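Local structure of ribose-phosphate pyrophosphokinase (Mycobacterium smegmatis, 5MP7) at residues E77-I82 with K125-D130; M172-P177 with V195-I200; D231-G236 with V254-T259. The protein probably makes phosphoribosyl pyrophosphate by moving the pyrophosphoryl group of ATP onto the 1-hydroxyl of ribose 5-phosphate, with magnesium as cofactor. All coordinates share one frame; numbering follows the deposited sequence.

The three contacts follow one another along the chain. Contact 1 packs two helices of the N-terminal half, on the opposite side of the chain's centre from the other two; its centre lies about 40 Å from that of contact 2 and about 30 Å from that of contact 3, and it is remote from the predicted sites. Contacts 2 and 3 belong to the second half, where both reach the same mixed sheet, their centres about 14 Å apart and their nearest atoms about 6 Å apart. Contact 3 carries the predicted ribose 5-phosphate loop, occupied here by acetate, whereas the strand pair of contact 2 ends near Asp230 and Lys202, the predicted substrate-binding aspartate and active-site lysine.

Contact 1 (E77-I82 with K125-D130)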
ATOM      1  N   GLU A  77      46.538 -17.621  -8.753  1.00 24.82           N
ATOM      2  CA  GLU A  77      46.314 -18.614  -9.782  1.00 25.88           C
ATOM      3  C   GLU A  77      47.477 -19.592  -9.879  1.00 23.52           C
ATOM      4  O   GLU A  77      47.265 -20.781 -10.017  1.00 22.31           O
ATOM      5  CB  GLU A  77      46.016 -17.953 -11.143  1.00 30.64           C
ATOM      6  CG  GLU A  77      45.807 -18.960 -12.276  1.00 38.07           C
ATOM      7  CD  GLU A  77      45.227 -18.352 -13.570  1.00 45.83           C
ATOM      8  OE1 GLU A  77      45.996 -17.786 -14.411  1.00 41.10           O
ATOM      9  OE2 GLU A  77      43.986 -18.483 -13.772  1.00 54.03           O
ATOM     10  N   GLN A  78      48.704 -19.084  -9.832  1.00 23.09           N
ATOM     11  CA  GLN A  78      49.888 -19.928  -9.855  1.00 22.75           C
ATOM     12  C   GLN A  78      49.957 -20.846  -8.642  1.00 23.86           C
ATOM     13  O   GLN A  78      50.238 -22.032  -8.788  1.00 23.55           O
ATOM     14  CB  GLN A  78      51.145 -19.068  -9.952  1.00 23.45           C
ATOM     15  CG  GLN A  78      52.415 -19.870 -10.133  1.00 26.35           C
ATOM     16  CD  GLN A  78      53.554 -19.032 -10.649  1.00 27.96           C
ATOM     17  OE1 GLN A  78      53.726 -17.916 -10.201  1.00 32.43           O
ATOM     18  NE2 GLN A  78      54.289 -19.532 -11.628  1.00 28.86           N
ATOM     19  N   LEU A  79      49.684 -20.319  -7.448  1.00 24.58           N
ATOM     20  CA  LEU A  79      49.666 -21.156  -6.242  1.00 25.23           C
ATOM     21  C   LEU A  79      48.599 -22.235  -6.294  1.00 23.88           C
ATOM     22  O   LEU A  79      48.863 -23.357  -5.860  1.00 22.59           O
ATOM     23  CB  LEU A  79      49.438 -20.330  -4.973  1.00 27.05           C
ATOM     24  CG  LEU A  79      50.523 -19.313  -4.650  1.00 27.17           C
ATOM     25  CD1 LEU A  79      50.043 -18.384  -3.560  1.00 25.99           C
ATOM     26  CD2 LEU A  79      51.810 -19.989  -4.256  1.00 27.81           C
ATOM     27  N   ILE A  80      47.425 -21.901  -6.820  1.00 22.89           N
ATOM     28  CA  ILE A  80      46.326 -22.872  -6.966  1.00 24.57           C
ATOM     29  C   ILE A  80      46.695 -24.000  -7.955  1.00 26.00           C
ATOM     30  O   ILE A  80      46.461 -25.151  -7.671  1.00 23.83           O
ATOM     31  CB  ILE A  80      45.026 -22.175  -7.335  1.00 24.26           C
ATOM     32  CG1 ILE A  80      44.492 -21.471  -6.107  1.00 27.04           C
ATOM     33  CG2 ILE A  80      43.958 -23.134  -7.792  1.00 25.17           C
ATOM     34  CD1 ILE A  80      43.536 -20.331  -6.442  1.00 29.70           C
ATOM     35  N   MET A  81      47.327 -23.656  -9.071  1.00 27.84           N
ATOM     36  CA  MET A  81      47.803 -24.645 -10.027  1.00 28.72           C
ATOM     37  C   MET A  81      48.859 -25.553  -9.433  1.00 25.06           C
ATOM     38  O   MET A  81      48.884 -26.750  -9.708  1.00 24.17           O
ATOM     39  CB  MET A  81      48.389 -23.968 -11.278  1.00 31.67           C
ATOM     40  CG  MET A  81      47.311 -23.503 -12.236  1.00 38.47           C
ATOM     41  SD  MET A  81      47.825 -22.377 -13.562  1.00 47.33           S
ATOM     42  CE  MET A  81      48.543 -23.527 -14.697  1.00 44.56           C
ATOM     43  N   ILE A  82      49.766 -24.989  -8.659  1.00 22.98           N
ATOM     44  CA  ILE A  82      50.786 -25.791  -8.000  1.00 24.62           C
ATOM     45  C   ILE A  82      50.181 -26.769  -6.960  1.00 24.99           C
ATOM     46  O   ILE A  82      50.602 -27.911  -6.913  1.00 24.47           O
ATOM     47  CB  ILE A  82      51.883 -24.886  -7.402  1.00 25.88           C
ATOM     48  CG1 ILE A  82      52.677 -24.255  -8.533  1.00 23.89           C
ATOM     49  CG2 ILE A  82      52.836 -25.674  -6.504  1.00 25.77           C
ATOM     50  CD1 ILE A  82      53.417 -23.024  -8.137  1.00 24.26           C
ATOM     51  N   LYS A 125      56.749 -22.500  -1.860  1.00 27.07           N
ATOM     52  CA  LYS A 125      57.213 -23.735  -1.224  1.00 28.71           C
ATOM     53  C   LYS A 125      56.077 -24.528  -0.559  1.00 26.24           C
ATOM     54  O   LYS A 125      55.990 -25.735  -0.724  1.00 24.40           O
ATOM     55  CB  LYS A 125      58.265 -23.418  -0.141  1.00 33.55           C
ATOM     56  CG  LYS A 125      58.951 -24.614   0.507  1.00 34.99           C
ATOM     57  CD  LYS A 125      59.805 -25.294  -0.533  1.00 40.62           C
ATOM     58  CE  LYS A 125      60.475 -26.569  -0.042  1.00 50.16           C
ATOM     59  NZ  LYS A 125      60.984 -27.291  -1.262  1.00 53.06           N
ATOM     60  N   THR A 126      55.241 -23.843   0.204  1.00 23.41           N
ATOM     61  CA  THR A 126      54.108 -24.439   0.839  1.00 25.09           C
ATOM     62  C   THR A 126      53.086 -25.027  -0.177  1.00 26.72           C
ATOM     63  O   THR A 126      52.509 -26.087   0.057  1.00 27.05           O
ATOM     64  CB  THR A 126      53.402 -23.377   1.676  1.00 26.28           C
ATOM     65  OG1 THR A 126      54.294 -22.869   2.665  1.00 28.17           O
ATOM     66  CG2 THR A 126      52.180 -23.935   2.383  1.00 28.86           C
ATOM     67  N   ALA A 127      52.854 -24.334  -1.290  1.00 24.98           N
ATOM     68  CA  ALA A 127      51.976 -24.836  -2.341  1.00 22.60           C
ATOM     69  C   ALA A 127      52.462 -26.134  -2.957  1.00 22.23           C
ATOM     70  O   ALA A 127      51.666 -26.897  -3.481  1.00 22.48           O
ATOM     71  CB  ALA A 127      51.790 -23.781  -3.413  1.00 23.19           C
ATOM     72  N   GLY A 128      53.768 -26.369  -2.934  1.00 23.49           N
ATOM     73  CA  GLY A 128      54.394 -27.596  -3.467  1.00 22.10           C
ATOM     74  C   GLY A 128      55.509 -27.406  -4.478  1.00 22.70           C
ATOM     75  O   GLY A 128      55.954 -28.378  -5.076  1.00 23.33           O
ATOM     76  N   ALA A 129      55.973 -26.185  -4.713  1.00 23.75           N
ATOM     77  CA  ALA A 129      57.019 -25.979  -5.708  1.00 25.33           C
ATOM     78  C   ALA A 129      58.363 -26.494  -5.199  1.00 26.47           C
ATOM     79  O   ALA A 129      58.734 -26.278  -4.071  1.00 28.22           O
ATOM     80  CB  ALA A 129      57.131 -24.514  -6.076  1.00 26.12           C
ATOM     81  N   ASP A 130      59.095 -27.145  -6.080  1.00 29.98           N
ATOM     82  CA  ASP A 130      60.415 -27.659  -5.811  1.00 30.57           C
ATOM     83  C   ASP A 130      61.526 -26.741  -6.345  1.00 29.22           C
ATOM     84  O   ASP A 130      62.639 -26.792  -5.874  1.00 29.47           O
ATOM     85  CB  ASP A 130      60.512 -29.061  -6.415  1.00 35.92           C
ATOM     86  CG  ASP A 130      59.394 -30.019  -5.866  1.00 47.44           C
ATOM     87  OD1 ASP A 130      59.357 -30.195  -4.594  1.00 48.38           O
ATOM     88  OD2 ASP A 130      58.579 -30.589  -6.685  1.00 46.93           O
TER
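Ile82 and Leu79, one turn apart on helix 71-87, hold the methyl group of Ala127 between them in the last turn of helix 116-127. The apolar contacts are few and rest on methyl groups. CB of Ala127 points at the other helix and lies 3.8 Å from Ile82 CG2, while Leu79 brings CD2 within 3.9 Å of the same Ala127 CB. The leucine leaves its backbone alongside the partner helix, and only its outer branch turns in. At Ile82 the short branch does the touching: CG2 stands anti to the backbone N (chi1 -69° for CG1), which sets it against the turn that ends the partner helix.

Contacts with backbone atoms are as close as those between side chains. Ile82 CG2 sits 3.5 Å from the carbonyl O of Ala127 and 3.6 Å from Ala129 N, covering the chain as it leaves the helix. From the other side of the contact, Ala127 CB rests 3.8 Å from the carbonyl O of Leu79.

Polar bonds between the two segments are absent; the turn has its own. Gly128, with phi 126°, ends the helix in a Schellman motif; its N makes a weak 3.2 Å bond to Lys125 O. The positive phi suits a residue without CB. One polar link reaches over from helix 71-87 just beyond the segment: NZ of Lys86 is hydrogen-bonded to Ala127 O.

Ile82 also packs on Ile93 and Ala95 of strand 92-97, and Leu119 of a second subunit packs against both Leu79 and Ala127. The helix pair therefore lies between the parallel sheet of the N-terminal half and a subunit interface of the hexamer. The segments thus hold together by small apolar groups against a capped helix end, with Lys86 adding a polar tie.

Contact 2 (M172-P177 with V195-I200)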
ATOM      1  N   MET A 172      80.153   5.427 -26.184  1.00 46.19           N
ATOM      2  CA  MET A 172      79.176   5.070 -25.149  1.00 50.15           C
ATOM      3  C   MET A 172      79.616   5.352 -23.698  1.00 46.62           C
ATOM      4  O   MET A 172      80.764   5.219 -23.365  1.00 45.88           O
ATOM      5  CB  MET A 172      78.793   3.593 -25.299  1.00 56.76           C
ATOM      6  CG  MET A 172      77.991   3.294 -26.574  1.00 63.32           C
ATOM      7  SD  MET A 172      77.393   1.576 -26.690  1.00 63.98           S
ATOM      8  CE  MET A 172      78.879   0.678 -27.148  1.00 66.25           C
ATOM      9  N   VAL A 173      78.660   5.734 -22.861  1.00 41.35           N
ATOM     10  CA  VAL A 173      78.834   5.685 -21.429  1.00 38.40           C
ATOM     11  C   VAL A 173      77.596   4.951 -20.840  1.00 37.21           C
ATOM     12  O   VAL A 173      76.452   5.173 -21.273  1.00 32.26           O
ATOM     13  CB  VAL A 173      79.080   7.103 -20.828  1.00 43.32           C
ATOM     14  CG1 VAL A 173      77.861   7.994 -20.959  1.00 42.85           C
ATOM     15  CG2 VAL A 173      79.459   7.042 -19.356  1.00 44.08           C
ATOM     16  N   VAL A 174      77.823   4.010 -19.912  1.00 33.56           N
ATOM     17  CA  VAL A 174      76.723   3.318 -19.250  1.00 29.31           C
ATOM     18  C   VAL A 174      76.346   4.159 -18.058  1.00 30.38           C
ATOM     19  O   VAL A 174      77.213   4.567 -17.312  1.00 32.87           O
ATOM     20  CB  VAL A 174      77.100   1.892 -18.855  1.00 27.52           C
ATOM     21  CG1 VAL A 174      75.932   1.203 -18.212  1.00 28.32           C
ATOM     22  CG2 VAL A 174      77.465   1.089 -20.074  1.00 28.37           C
ATOM     23  N   VAL A 175      75.063   4.439 -17.884  1.00 32.22           N
ATOM     24  CA  VAL A 175      74.581   5.295 -16.785  1.00 31.00           C
ATOM     25  C   VAL A 175      73.563   4.550 -15.937  1.00 32.44           C
ATOM     26  O   VAL A 175      72.593   3.989 -16.455  1.00 30.47           O
ATOM     27  CB  VAL A 175      73.926   6.563 -17.315  1.00 32.16           C
ATOM     28  CG1 VAL A 175      73.534   7.483 -16.178  1.00 33.38           C
ATOM     29  CG2 VAL A 175      74.870   7.276 -18.263  1.00 36.26           C
ATOM     30  N   SER A 176      73.765   4.562 -14.632  1.00 33.21           N
ATOM     31  CA  SER A 176      72.789   4.014 -13.707  1.00 35.94           C
ATOM     32  C   SER A 176      71.873   5.130 -13.192  1.00 36.47           C
ATOM     33  O   SER A 176      72.335   6.168 -12.752  1.00 35.93           O
ATOM     34  CB  SER A 176      73.491   3.358 -12.537  1.00 38.22           C
ATOM     35  OG  SER A 176      72.530   2.705 -11.723  1.00 43.99           O
ATOM     36  N   PRO A 177      70.561   4.930 -13.244  1.00 40.35           N
ATOM     37  CA  PRO A 177      69.634   6.001 -12.845  1.00 43.94           C
ATOM     38  C   PRO A 177      69.584   6.241 -11.341  1.00 49.34           C
ATOM     39  O   PRO A 177      68.981   7.222 -10.905  1.00 49.52           O
ATOM     40  CB  PRO A 177      68.281   5.536 -13.373  1.00 44.07           C
ATOM     41  CG  PRO A 177      68.436   4.074 -13.616  1.00 42.97           C
ATOM     42  CD  PRO A 177      69.874   3.716 -13.680  1.00 40.32           C
ATOM     43  N   VAL A 195      83.640   0.409 -21.530  1.00 45.82           N
ATOM     44  CA  VAL A 195      83.339   1.813 -21.668  1.00 42.03           C
ATOM     45  C   VAL A 195      83.182   2.468 -20.277  1.00 43.77           C
ATOM     46  O   VAL A 195      83.024   1.772 -19.280  1.00 44.59           O
ATOM     47  CB  VAL A 195      82.084   2.013 -22.567  1.00 46.15           C
ATOM     48  CG1 VAL A 195      82.221   1.199 -23.856  1.00 45.77           C
ATOM     49  CG2 VAL A 195      80.777   1.662 -21.848  1.00 49.09           C
ATOM     50  N   PRO A 196      83.180   3.811 -20.210  1.00 37.77           N
ATOM     51  CA  PRO A 196      83.015   4.489 -18.931  1.00 37.70           C
ATOM     52  C   PRO A 196      81.632   4.372 -18.304  1.00 38.60           C
ATOM     53  O   PRO A 196      80.662   3.964 -18.959  1.00 44.37           O
ATOM     54  CB  PRO A 196      83.336   5.975 -19.233  1.00 37.08           C
ATOM     55  CG  PRO A 196      83.536   6.079 -20.679  1.00 39.37           C
ATOM     56  CD  PRO A 196      83.609   4.708 -21.283  1.00 38.73           C
ATOM     57  N   LEU A 197      81.555   4.831 -17.066  1.00 35.33           N
ATOM     58  CA  LEU A 197      80.415   4.644 -16.217  1.00 36.37           C
ATOM     59  C   LEU A 197      80.008   5.941 -15.563  1.00 32.39           C
ATOM     60  O   LEU A 197      80.837   6.745 -15.219  1.00 38.15           O
ATOM     61  CB  LEU A 197      80.792   3.616 -15.162  1.00 43.16           C
ATOM     62  CG  LEU A 197      79.724   3.040 -14.234  1.00 47.12           C
ATOM     63  CD1 LEU A 197      78.584   2.426 -15.017  1.00 50.00           C
ATOM     64  CD2 LEU A 197      80.376   1.972 -13.375  1.00 50.94           C
ATOM     65  N   ALA A 198      78.719   6.147 -15.390  1.00 32.11           N
ATOM     66  CA  ALA A 198      78.174   7.309 -14.659  1.00 30.83           C
ATOM     67  C   ALA A 198      76.887   6.935 -13.942  1.00 29.31           C
ATOM     68  O   ALA A 198      76.276   5.911 -14.244  1.00 32.21           O
ATOM     69  CB  ALA A 198      77.912   8.456 -15.607  1.00 30.82           C
ATOM     70  N   PHE A 199      76.471   7.752 -12.978  1.00 30.19           N
ATOM     71  CA  PHE A 199      75.202   7.515 -12.314  1.00 30.78           C
ATOM     72  C   PHE A 199      74.613   8.771 -11.716  1.00 28.61           C
ATOM     73  O   PHE A 199      75.316   9.733 -11.521  1.00 31.18           O
ATOM     74  CB  PHE A 199      75.363   6.444 -11.238  1.00 34.94           C
ATOM     75  CG  PHE A 199      75.969   6.958  -9.989  1.00 37.51           C
ATOM     76  CD1 PHE A 199      77.324   7.151  -9.901  1.00 39.40           C
ATOM     77  CD2 PHE A 199      75.158   7.290  -8.902  1.00 44.39           C
ATOM     78  CE1 PHE A 199      77.886   7.668  -8.743  1.00 45.21           C
ATOM     79  CE2 PHE A 199      75.702   7.798  -7.738  1.00 44.42           C
ATOM     80  CZ  PHE A 199      77.071   7.998  -7.664  1.00 46.07           C
ATOM     81  N   ILE A 200      73.325   8.728 -11.417  1.00 28.09           N
ATOM     82  CA  ILE A 200      72.631   9.836 -10.841  1.00 32.52           C
ATOM     83  C   ILE A 200      72.654   9.748  -9.321  1.00 36.91           C
ATOM     84  O   ILE A 200      72.103   8.822  -8.754  1.00 34.53           O
ATOM     85  CB  ILE A 200      71.171   9.868 -11.274  1.00 37.14           C
ATOM     86  CG1 ILE A 200      71.068  10.466 -12.677  1.00 41.32           C
ATOM     87  CG2 ILE A 200      70.394  11.023 -10.641  1.00 38.64           C
ATOM     88  CD1 ILE A 200      71.487   9.790 -13.951  1.00 41.40           C
TER
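Val174 has CG1 anti to its backbone N (chi1 -178°), which leaves CG2 beside that N and 3.8 Å from Val195 CG2, the two side chains crossing at about a right angle. Leu197 CG is likewise anti to its own N (chi1 -171°), and its CD1 folds back to 3.4 Å from the carbonyl O of Val174. On the other face Val175 CG1 meets Ile200 CD1 at 3.8 Å, and the Ala198 methyl lies beside Val175 CG2.

The backbones run parallel, 26° apart in direction, as neighbouring strands of the beta-alpha-beta unit formed by strand 172-176, helix 182-191 and strand 197-202. Four backbone hydrogen bonds join them: Val174 N to Pro196 O, Ala198 N to Val174 O (2.9 Å), Ser176 N to Ala198 O, and Ile200 N to Ser176 O (3.1 Å), the last entering almost in line with the acceptor carbonyl. CA-H groups supplement them, with Val175 CA 3.1 Å from Ala198 O.

Helix 182-191 covers the Val174 face through Ala185 and Ala189, while helix 237-248 covers Val175 and Ile200. Ser176 OG bonds to Asp178 O, and Pro177 O is hydrogen-bonded to NZ of Lys202, the predicted active-site lysine.

Contact 3 (D231-G236 with V254-T259); sequences DMIDTG and VIIAAT. With ACT (acetate ion), chain D.
Ile233 reaches across to Ala258 and Ile256 where the chain enters the ribose 5-phosphate loop of the phosphoribosyltransferase-like fold, the segment predicted to bind that substrate. Its CG1 lies 3.8 Å from Ala258 CB, and its CD1 end approaches Ile256 CG2 at 4.0 Å, the two isoleucines meeting obliquely. The torsion matters here: CG1 stands anti to the carbonyl carbon (chi1 -58°), beside the backbone N, and carries the longer branch toward the strand although the side chain leaves its backbone alongside it.

A single polar link joins the segments, a weak bond of 3.2 Å from Thr259 N to Asp231 O, bent to 122° at the hydrogen. Both chains turn a corner here, leaving the large mixed sheet and pairing again as the short parallel strands 232-233 and 260-261. Within 231-236, Met232 N makes a weak bond to Asp231 OD1.

Beyond Ile233 the loop curls around an acetate ion, probably from the crystallisation liquor. Acetate OXT accepts two bonds from Thr235: one from its backbone N at 3.0 Å, nearly straight at 163°, and one from OG1 at 2.7 Å. Gly236, at the N-cap position of helix 237-248, offers its N to acetate O in a weak bond. An anion at this helix start is consistent with a site for the phosphate of ribose 5-phosphate.

Farther out, helix 237-248 packs Ile239 against both Ile233 and Ile256, closing the apolar cluster behind the loop. Asp234 OD1 is held by Ser264 OG, anchoring the start of the turn. The two corners are tied to the chain near the predicted metal site: Thr259 OG1 is bonded to Asp136 OD2, and ND1 of His138, a predicted magnesium ligand, is hydrogen-bonded to Asp231 OD2.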
ATOM      1  N   ASP A 231      66.601  -2.320 -13.998  1.00 42.94           N
ATOM      2  CA  ASP A 231      65.915  -3.602 -13.923  1.00 43.06           C
ATOM      3  C   ASP A 231      64.514  -3.564 -14.492  1.00 40.37           C
ATOM      4  O   ASP A 231      64.123  -4.473 -15.242  1.00 39.09           O
ATOM      5  CB  ASP A 231      65.939  -4.148 -12.482  1.00 50.73           C
ATOM      6  CG  ASP A 231      65.211  -3.242 -11.471  1.00 60.28           C
ATOM      7  OD1 ASP A 231      65.084  -2.016 -11.717  1.00 64.86           O
ATOM      8  OD2 ASP A 231      64.799  -3.743 -10.399  1.00 69.35           O
ATOM      9  N   MET A 232      63.774  -2.508 -14.185  1.00 38.69           N
ATOM     10  CA  MET A 232      62.403  -2.374 -14.644  1.00 44.86           C
ATOM     11  C   MET A 232      62.054  -0.925 -14.887  1.00 42.63           C
ATOM     12  O   MET A 232      62.693  -0.041 -14.348  1.00 45.34           O
ATOM     13  CB  MET A 232      61.449  -2.959 -13.609  1.00 46.33           C
ATOM     14  CG  MET A 232      61.290  -2.120 -12.362  1.00 52.77           C
ATOM     15  SD  MET A 232      60.004  -2.741 -11.287  1.00 60.66           S
ATOM     16  CE  MET A 232      60.780  -4.236 -10.622  1.00 55.82           C
ATOM     17  N   ILE A 233      61.011  -0.701 -15.665  1.00 42.25           N
ATOM     18  CA  ILE A 233      60.423   0.616 -15.785  1.00 43.82           C
ATOM     19  C   ILE A 233      58.997   0.487 -15.330  1.00 44.10           C
ATOM     20  O   ILE A 233      58.237  -0.271 -15.939  1.00 44.46           O
ATOM     21  CB  ILE A 233      60.426   1.083 -17.241  1.00 46.27           C
ATOM     22  CG1 ILE A 233      61.849   1.090 -17.799  1.00 52.41           C
ATOM     23  CG2 ILE A 233      59.828   2.475 -17.347  1.00 46.28           C
ATOM     24  CD1 ILE A 233      61.902   1.071 -19.309  1.00 53.67           C
ATOM     25  N   ASP A 234      58.622   1.214 -14.278  1.00 46.53           N
ATOM     26  CA  ASP A 234      57.256   1.187 -13.796  1.00 52.12           C
ATOM     27  C   ASP A 234      56.404   2.380 -14.261  1.00 53.59           C
ATOM     28  O   ASP A 234      55.645   2.236 -15.208  1.00 58.68           O
ATOM     29  CB  ASP A 234      57.209   0.990 -12.278  1.00 64.92           C
ATOM     30  CG  ASP A 234      55.814   0.774 -11.783  1.00 78.74           C
ATOM     31  OD1 ASP A 234      54.924   0.435 -12.572  1.00 86.92           O
ATOM     32  OD2 ASP A 234      55.602   0.927 -10.587  1.00 89.87           O
ATOM     33  N   THR A 235      56.470   3.528 -13.579  1.00 55.64           N
ATOM     34  CA  THR A 235      55.698   4.737 -13.985  1.00 52.97           C
ATOM     35  C   THR A 235      56.515   5.621 -14.921  1.00 50.76           C
ATOM     36  O   THR A 235      55.953   6.488 -15.597  1.00 46.91           O
ATOM     37  CB  THR A 235      55.293   5.594 -12.779  1.00 54.17           C
ATOM     38  OG1 THR A 235      56.478   5.945 -12.025  1.00 55.44           O
ATOM     39  CG2 THR A 235      54.353   4.808 -11.888  1.00 55.97           C
ATOM     40  N   GLY A 236      57.831   5.374 -14.981  1.00 49.61           N
ATOM     41  CA  GLY A 236      58.731   6.124 -15.840  1.00 49.78           C
ATOM     42  C   GLY A 236      59.218   7.435 -15.226  1.00 52.48           C
ATOM     43  O   GLY A 236      59.884   8.221 -15.903  1.00 54.20           O
ATOM     44  N   VAL A 254      70.417   9.402 -25.700  1.00 45.19           N
ATOM     45  CA  VAL A 254      70.106   8.504 -24.592  1.00 42.52           C
ATOM     46  C   VAL A 254      69.326   7.268 -25.040  1.00 38.73           C
ATOM     47  O   VAL A 254      68.287   7.399 -25.652  1.00 34.59           O
ATOM     48  CB  VAL A 254      69.297   9.179 -23.473  1.00 41.77           C
ATOM     49  CG1 VAL A 254      69.088   8.188 -22.327  1.00 40.94           C
ATOM     50  CG2 VAL A 254      70.041  10.388 -22.945  1.00 43.01           C
ATOM     51  N   ILE A 255      69.815   6.086 -24.663  1.00 36.00           N
ATOM     52  CA  ILE A 255      69.142   4.842 -24.884  1.00 34.56           C
ATOM     53  C   ILE A 255      68.749   4.231 -23.537  1.00 36.00           C
ATOM     54  O   ILE A 255      69.584   4.089 -22.657  1.00 34.33           O
ATOM     55  CB  ILE A 255      70.035   3.901 -25.649  1.00 36.15           C
ATOM     56  CG1 ILE A 255      70.244   4.469 -27.040  1.00 41.04           C
ATOM     57  CG2 ILE A 255      69.406   2.514 -25.760  1.00 38.59           C
ATOM     58  CD1 ILE A 255      71.463   3.892 -27.720  1.00 48.53           C
ATOM     59  N   ILE A 256      67.477   3.829 -23.424  1.00 35.41           N
ATOM     60  CA  ILE A 256      66.941   3.175 -22.240  1.00 31.37           C
ATOM     61  C   ILE A 256      66.813   1.671 -22.463  1.00 29.87           C
ATOM     62  O   ILE A 256      66.278   1.238 -23.447  1.00 27.58           O
ATOM     63  CB  ILE A 256      65.582   3.725 -21.865  1.00 30.04           C
ATOM     64  CG1 ILE A 256      65.720   5.221 -21.629  1.00 31.81           C
ATOM     65  CG2 ILE A 256      65.095   3.056 -20.587  1.00 31.13           C
ATOM     66  CD1 ILE A 256      64.435   5.924 -21.258  1.00 31.15           C
ATOM     67  N   ALA A 257      67.375   0.886 -21.548  1.00 28.35           N
ATOM     68  CA  ALA A 257      67.308  -0.561 -21.609  1.00 26.81           C
ATOM     69  C   ALA A 257      66.925  -1.131 -20.236  1.00 27.20           C
ATOM     70  O   ALA A 257      67.500  -0.776 -19.236  1.00 31.66           O
ATOM     71  CB  ALA A 257      68.614  -1.122 -22.069  1.00 26.36           C
ATOM     72  N   ALA A 258      65.913  -1.971 -20.203  1.00 28.77           N
ATOM     73  CA  ALA A 258      65.447  -2.600 -18.979  1.00 31.06           C
ATOM     74  C   ALA A 258      64.873  -3.958 -19.292  1.00 32.63           C
ATOM     75  O   ALA A 258      64.365  -4.171 -20.380  1.00 33.11           O
ATOM     76  CB  ALA A 258      64.381  -1.753 -18.311  1.00 30.93           C
ATOM     77  N   THR A 259      64.952  -4.886 -18.350  1.00 30.71           N
ATOM     78  CA  THR A 259      64.374  -6.186 -18.575  1.00 29.49           C
ATOM     79  C   THR A 259      62.867  -6.156 -18.520  1.00 29.81           C
ATOM     80  O   THR A 259      62.218  -6.698 -19.412  1.00 30.05           O
ATOM     81  CB  THR A 259      64.897  -7.172 -17.559  1.00 29.78           C
ATOM     82  OG1 THR A 259      66.312  -7.235 -17.710  1.00 32.14           O
ATOM     83  CG2 THR A 259      64.362  -8.536 -17.799  1.00 29.50           C
TER
HETATM   84  C   ACT D 401      59.568   4.541 -11.562  1.00 61.20           C
HETATM   85  O   ACT D 401      60.153   4.483 -12.697  1.00 56.52           O
HETATM   86  OXT ACT D 401      58.380   4.189 -11.382  1.00 54.71           O
HETATM   87  CH3 ACT D 401      60.253   5.050 -10.324  1.00 63.60           C